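Cytoplasmic protein (Cryptococcus neoformans var. grubii serotype A, PDB 7LPO) probably hydrolyses steryl beta-glucosides, as a glycoside hydrolase family 5 sterylglucosidase of a pathogenic fungus. Local coordinates at residues E708-L720 and A728-H740. Numbering follows the deposited sequence.
Sequences EIYLPFVHYAASL and AQLSLDVTIVASH
With CG of Phe713 anti to its carbonyl carbon (chi1 -71°) and CG of Leu730 turned the same way, the flat of the phenyl ring meets the first side-chain carbon of the leucine: Leu730 CB sits 3.6 Å from the ring centroid, a CH-pi contact 12° off the normal. Leu730 CD1 lies by CD2 of the same ring, while its other methyl reaches back to Ser719 O and Leu720 CD2. Leu732 splits its methyls: CD2 packs on the short helix 713-716, 3.4 Å from Tyr716 CB, and CD1 rests against Leu711 CB, just after strand 707-710. Val734 CG1 touches Tyr716 CB from the strand's start, 3.5 Å away; Tyr716 OH is hydrogen-bonded to Thr687 O.

All this belongs to the beta-sandwich-like C-terminal domain of the family 5 enzyme, where helix 713-716 follows strand 707-710 and the chain then returns to edge strand 734-738. Just before that edge strand begins, the backbones join in a single beta bridge, Leu732 with Ala717, where the chain leaves the helix. Asp733 N donates to Tyr716 O at 3.0 Å, nearly straight at 174°, and Ala718 N to Ser731 O at 2.8 Å. Beside the latter bond one water bridges the two backbones, accepting from both Ser719 N and Ser731 N.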
loop_
_atom_site.group_PDB
_atom_site.type_symbol
_atom_site.label_atom_id
_atom_site.label_comp_id
_atom_site.label_asym_id
_atom_site.label_seq_id
_atom_site.Cartn_x
_atom_site.Cartn_y
_atom_site.Cartn_z
ATOM N N GLU A 708 -10.737 16.744 20.642
ATOM C CA GLU A 708 -9.406 16.381 21.106
ATOM C C GLU A 708 -8.427 16.541 19.956
ATOM O O GLU A 708 -8.667 16.039 18.854
ATOM C CB GLU A 708 -9.343 14.942 21.623
ATOM C CG GLU A 708 -10.215 14.672 22.825
ATOM C CD GLU A 708 -10.113 13.229 23.313
ATOM O OE1 GLU A 708 -9.040 12.854 23.840
ATOM O OE2 GLU A 708 -11.107 12.480 23.172
ATOM N N ILE A 709 -7.327 17.229 20.224
ATOM C CA ILE A 709 -6.304 17.536 19.239
ATOM C C ILE A 709 -4.970 17.050 19.784
ATOM O O ILE A 709 -4.660 17.258 20.962
ATOM C CB ILE A 709 -6.259 19.051 18.931
ATOM C CG1 ILE A 709 -7.445 19.434 18.044
ATOM C CG2 ILE A 709 -4.941 19.420 18.293
ATOM C CD1 ILE A 709 -7.811 20.921 18.107
ATOM N N TYR A 710 -4.186 16.398 18.931
ATOM C CA TYR A 710 -2.827 15.994 19.267
ATOM C C TYR A 710 -1.871 17.144 18.971
ATOM O O TYR A 710 -1.863 17.675 17.856
ATOM C CB TYR A 710 -2.431 14.750 18.467
ATOM C CG TYR A 710 -0.957 14.404 18.514
ATOM C CD1 TYR A 710 -0.392 13.832 19.646
ATOM C CD2 TYR A 710 -0.139 14.627 17.418
ATOM C CE1 TYR A 710 0.956 13.510 19.686
ATOM C CE2 TYR A 710 1.196 14.321 17.451
ATOM C CZ TYR A 710 1.745 13.756 18.584
ATOM O OH TYR A 710 3.079 13.427 18.614
ATOM N N LEU A 711 -1.068 17.523 19.961
ATOM C CA LEU A 711 -0.040 18.548 19.773
ATOM C C LEU A 711 1.333 17.958 20.066
ATOM O O LEU A 711 1.659 17.699 21.240
ATOM C CB LEU A 711 -0.304 19.753 20.671
ATOM C CG LEU A 711 -1.610 20.517 20.439
ATOM C CD1 LEU A 711 -1.777 21.553 21.542
ATOM C CD2 LEU A 711 -1.653 21.175 19.080
ATOM N N PRO A 712 2.176 17.739 19.058
ATOM C CA PRO A 712 3.408 16.969 19.289
ATOM C C PRO A 712 4.478 17.764 20.031
ATOM O O PRO A 712 4.765 18.920 19.705
ATOM C CB PRO A 712 3.868 16.595 17.873
ATOM C CG PRO A 712 3.293 17.675 16.992
ATOM C CD PRO A 712 1.991 18.108 17.645
ATOM N N PHE A 713 5.084 17.110 21.026
ATOM C CA PHE A 713 6.303 17.625 21.637
ATOM C C PHE A 713 7.350 17.962 20.587
ATOM O O PHE A 713 8.160 18.874 20.782
ATOM C CB PHE A 713 6.905 16.590 22.601
ATOM C CG PHE A 713 6.122 16.379 23.859
ATOM C CD1 PHE A 713 5.499 17.434 24.501
ATOM C CD2 PHE A 713 6.029 15.118 24.411
ATOM C CE1 PHE A 713 4.789 17.231 25.669
ATOM C CE2 PHE A 713 5.322 14.902 25.567
ATOM C CZ PHE A 713 4.698 15.965 26.202
ATOM N N VAL A 714 7.375 17.200 19.492
ATOM C CA VAL A 714 8.345 17.411 18.421
ATOM C C VAL A 714 8.354 18.863 17.962
ATOM O O VAL A 714 9.408 19.408 17.611
ATOM C CB VAL A 714 8.043 16.452 17.252
ATOM C CG1 VAL A 714 8.601 16.986 15.965
ATOM C CG2 VAL A 714 8.577 15.074 17.546
ATOM N N HIS A 715 7.183 19.507 17.934
ATOM C CA HIS A 715 7.073 20.886 17.482
ATOM C C HIS A 715 6.798 21.891 18.590
ATOM O O HIS A 715 7.100 23.078 18.411
ATOM C CB HIS A 715 5.942 21.029 16.449
ATOM C CG HIS A 715 6.215 20.337 15.156
ATOM N ND1 HIS A 715 7.078 20.846 14.210
ATOM C CD2 HIS A 715 5.760 19.164 14.660
ATOM C CE1 HIS A 715 7.133 20.022 13.180
ATOM N NE2 HIS A 715 6.344 18.991 13.430
ATOM N N TYR A 716 6.207 21.467 19.701
ATOM C CA TYR A 716 5.628 22.391 20.664
ATOM C C TYR A 716 6.190 22.236 22.074
ATOM O O TYR A 716 5.740 22.938 22.986
ATOM C CB TYR A 716 4.105 22.214 20.688
ATOM C CG TYR A 716 3.419 22.562 19.375
ATOM C CD1 TYR A 716 3.396 23.868 18.906
ATOM C CD2 TYR A 716 2.798 21.589 18.612
ATOM C CE1 TYR A 716 2.773 24.193 17.713
ATOM C CE2 TYR A 716 2.160 21.906 17.419
ATOM C CZ TYR A 716 2.157 23.209 16.973
ATOM O OH TYR A 716 1.535 23.530 15.790
ATOM N N ALA A 717 7.159 21.357 22.283
ATOM C CA ALA A 717 7.730 21.207 23.611
ATOM C C ALA A 717 8.488 22.470 24.019
ATOM O O ALA A 717 9.007 23.216 23.181
ATOM C CB ALA A 717 8.669 20.002 23.657
ATOM N N ALA A 718 8.543 22.710 25.329
ATOM C CA ALA A 718 9.374 23.793 25.839
ATOM C C ALA A 718 10.838 23.567 25.483
ATOM O O ALA A 718 11.527 24.486 25.030
ATOM C CB ALA A 718 9.207 23.917 27.354
ATOM N N SER A 719 11.321 22.337 25.661
ATOM C CA SER A 719 12.695 21.990 25.334
ATOM C C SER A 719 12.763 20.499 25.045
ATOM O O SER A 719 11.982 19.718 25.589
ATOM C CB SER A 719 13.649 22.360 26.474
ATOM O OG SER A 719 14.894 21.722 26.295
ATOM N N LEU A 720 13.707 20.107 24.189
ATOM C CA LEU A 720 13.841 18.715 23.773
ATOM C C LEU A 720 15.187 18.110 24.162
ATOM O O LEU A 720 15.626 17.132 23.543
ATOM C CB LEU A 720 13.638 18.595 22.262
ATOM C CG LEU A 720 12.223 18.778 21.715
ATOM C CD1 LEU A 720 12.236 18.578 20.204
ATOM C CD2 LEU A 720 11.239 17.844 22.366
ATOM N N ALA A 728 12.486 18.090 33.957
ATOM C CA ALA A 728 13.060 17.310 32.867
ATOM C C ALA A 728 11.972 16.561 32.101
ATOM O O ALA A 728 12.252 15.899 31.092
ATOM C CB ALA A 728 14.104 16.339 33.407
ATOM N N GLN A 729 10.739 16.663 32.585
ATOM C CA GLN A 729 9.597 16.107 31.886
ATOM C C GLN A 729 9.233 16.966 30.694
ATOM O O GLN A 729 9.267 18.206 30.768
ATOM C CB GLN A 729 8.418 15.998 32.843
ATOM C CG GLN A 729 7.963 14.579 33.092
ATOM C CD GLN A 729 6.597 14.503 33.735
ATOM O OE1 GLN A 729 6.364 15.112 34.779
ATOM N NE2 GLN A 729 5.683 13.746 33.115
ATOM N N LEU A 730 8.868 16.323 29.585
ATOM C CA LEU A 730 8.454 17.043 28.397
ATOM C C LEU A 730 7.135 17.756 28.666
ATOM O O LEU A 730 6.241 17.218 29.321
ATOM C CB LEU A 730 8.317 16.091 27.212
ATOM C CG LEU A 730 9.641 15.516 26.719
ATOM C CD1 LEU A 730 9.436 14.439 25.671
ATOM C CD2 LEU A 730 10.510 16.635 26.166
ATOM N N SER A 731 7.020 18.985 28.176
ATOM C CA SER A 731 5.855 19.806 28.464
ATOM C C SER A 731 5.646 20.806 27.334
ATOM O O SER A 731 6.608 21.380 26.808
ATOM C CB SER A 731 6.020 20.521 29.814
ATOM O OG SER A 731 5.136 21.612 29.948
ATOM N N LEU A 732 4.381 20.992 26.962
ATOM C CA LEU A 732 4.034 21.933 25.910
ATOM C C LEU A 732 4.182 23.368 26.401
ATOM O O LEU A 732 3.827 23.699 27.537
ATOM C CB LEU A 732 2.605 21.706 25.432
ATOM C CG LEU A 732 2.307 20.426 24.654
ATOM C CD1 LEU A 732 0.804 20.364 24.338
ATOM C CD2 LEU A 732 3.096 20.340 23.394
ATOM N N ASP A 733 4.713 24.218 25.533
ATOM C CA ASP A 733 4.849 25.657 25.780
ATOM C C ASP A 733 4.243 26.357 24.566
ATOM O O ASP A 733 4.960 26.727 23.633
ATOM C CB ASP A 733 6.320 26.051 26.005
ATOM C CG ASP A 733 6.473 27.500 26.474
ATOM O OD1 ASP A 733 5.454 28.114 26.846
ATOM O OD2 ASP A 733 7.609 28.023 26.479
ATOM N N VAL A 734 2.919 26.536 24.578
ATOM C CA VAL A 734 2.193 27.027 23.414
ATOM C C VAL A 734 1.256 28.163 23.805
ATOM O O VAL A 734 0.858 28.311 24.962
ATOM C CB VAL A 734 1.366 25.917 22.725
ATOM C CG1 VAL A 734 2.250 24.812 22.169
ATOM C CG2 VAL A 734 0.339 25.331 23.707
ATOM N N THR A 735 0.882 28.947 22.794
ATOM C CA THR A 735 -0.181 29.939 22.880
ATOM C C THR A 735 -1.353 29.454 22.035
ATOM O O THR A 735 -1.157 29.027 20.895
ATOM C CB THR A 735 0.303 31.305 22.389
ATOM O OG1 THR A 735 1.188 31.879 23.365
ATOM C CG2 THR A 735 -0.889 32.243 22.164
ATOM N N ILE A 736 -2.559 29.514 22.592
ATOM C CA ILE A 736 -3.760 28.988 21.954
ATOM C C ILE A 736 -4.790 30.103 21.832
ATOM O O ILE A 736 -5.055 30.821 22.802
ATOM C CB ILE A 736 -4.341 27.804 22.747
ATOM C CG1 ILE A 736 -3.339 26.639 22.779
ATOM C CG2 ILE A 736 -5.672 27.375 22.152
ATOM C CD1 ILE A 736 -3.659 25.587 23.813
ATOM N N VAL A 737 -5.381 30.232 20.647
ATOM C CA VAL A 737 -6.430 31.210 20.376
ATOM C C VAL A 737 -7.608 30.454 19.776
ATOM O O VAL A 737 -7.527 29.971 18.640
ATOM C CB VAL A 737 -5.954 32.321 19.430
ATOM C CG1 VAL A 737 -7.074 33.327 19.174
ATOM C CG2 VAL A 737 -4.732 33.018 20.008
ATOM N N ALA A 738 -8.695 30.343 20.532
ATOM C CA ALA A 738 -9.914 29.695 20.071
ATOM C C ALA A 738 -11.039 30.717 19.955
ATOM O O ALA A 738 -11.190 31.591 20.814
ATOM C CB ALA A 738 -10.326 28.564 21.016
ATOM N N SER A 739 -11.830 30.597 18.888
ATOM C CA SER A 739 -12.879 31.572 18.613
ATOM C C SER A 739 -14.078 31.398 19.536
ATOM O O SER A 739 -14.785 32.372 19.816
ATOM C CB SER A 739 -13.332 31.450 17.157
ATOM O OG SER A 739 -13.888 30.164 16.927
ATOM N N HIS A 740 -14.328 30.174 19.985
ATOM C CA HIS A 740 -15.411 29.852 20.898
ATOM C C HIS A 740 -14.875 28.888 21.946
ATOM O O HIS A 740 -13.882 28.193 21.723
ATOM C CB HIS A 740 -16.605 29.205 20.172
ATOM C CG HIS A 740 -17.197 30.052 19.089
ATOM N ND1 HIS A 740 -16.503 30.402 17.950
ATOM C CD2 HIS A 740 -18.425 30.613 18.969
ATOM C CE1 HIS A 740 -17.274 31.145 17.177
ATOM N NE2 HIS A 740 -18.444 31.293 17.774
HETATM O O HOH W 1 9.917 20.192 27.207
#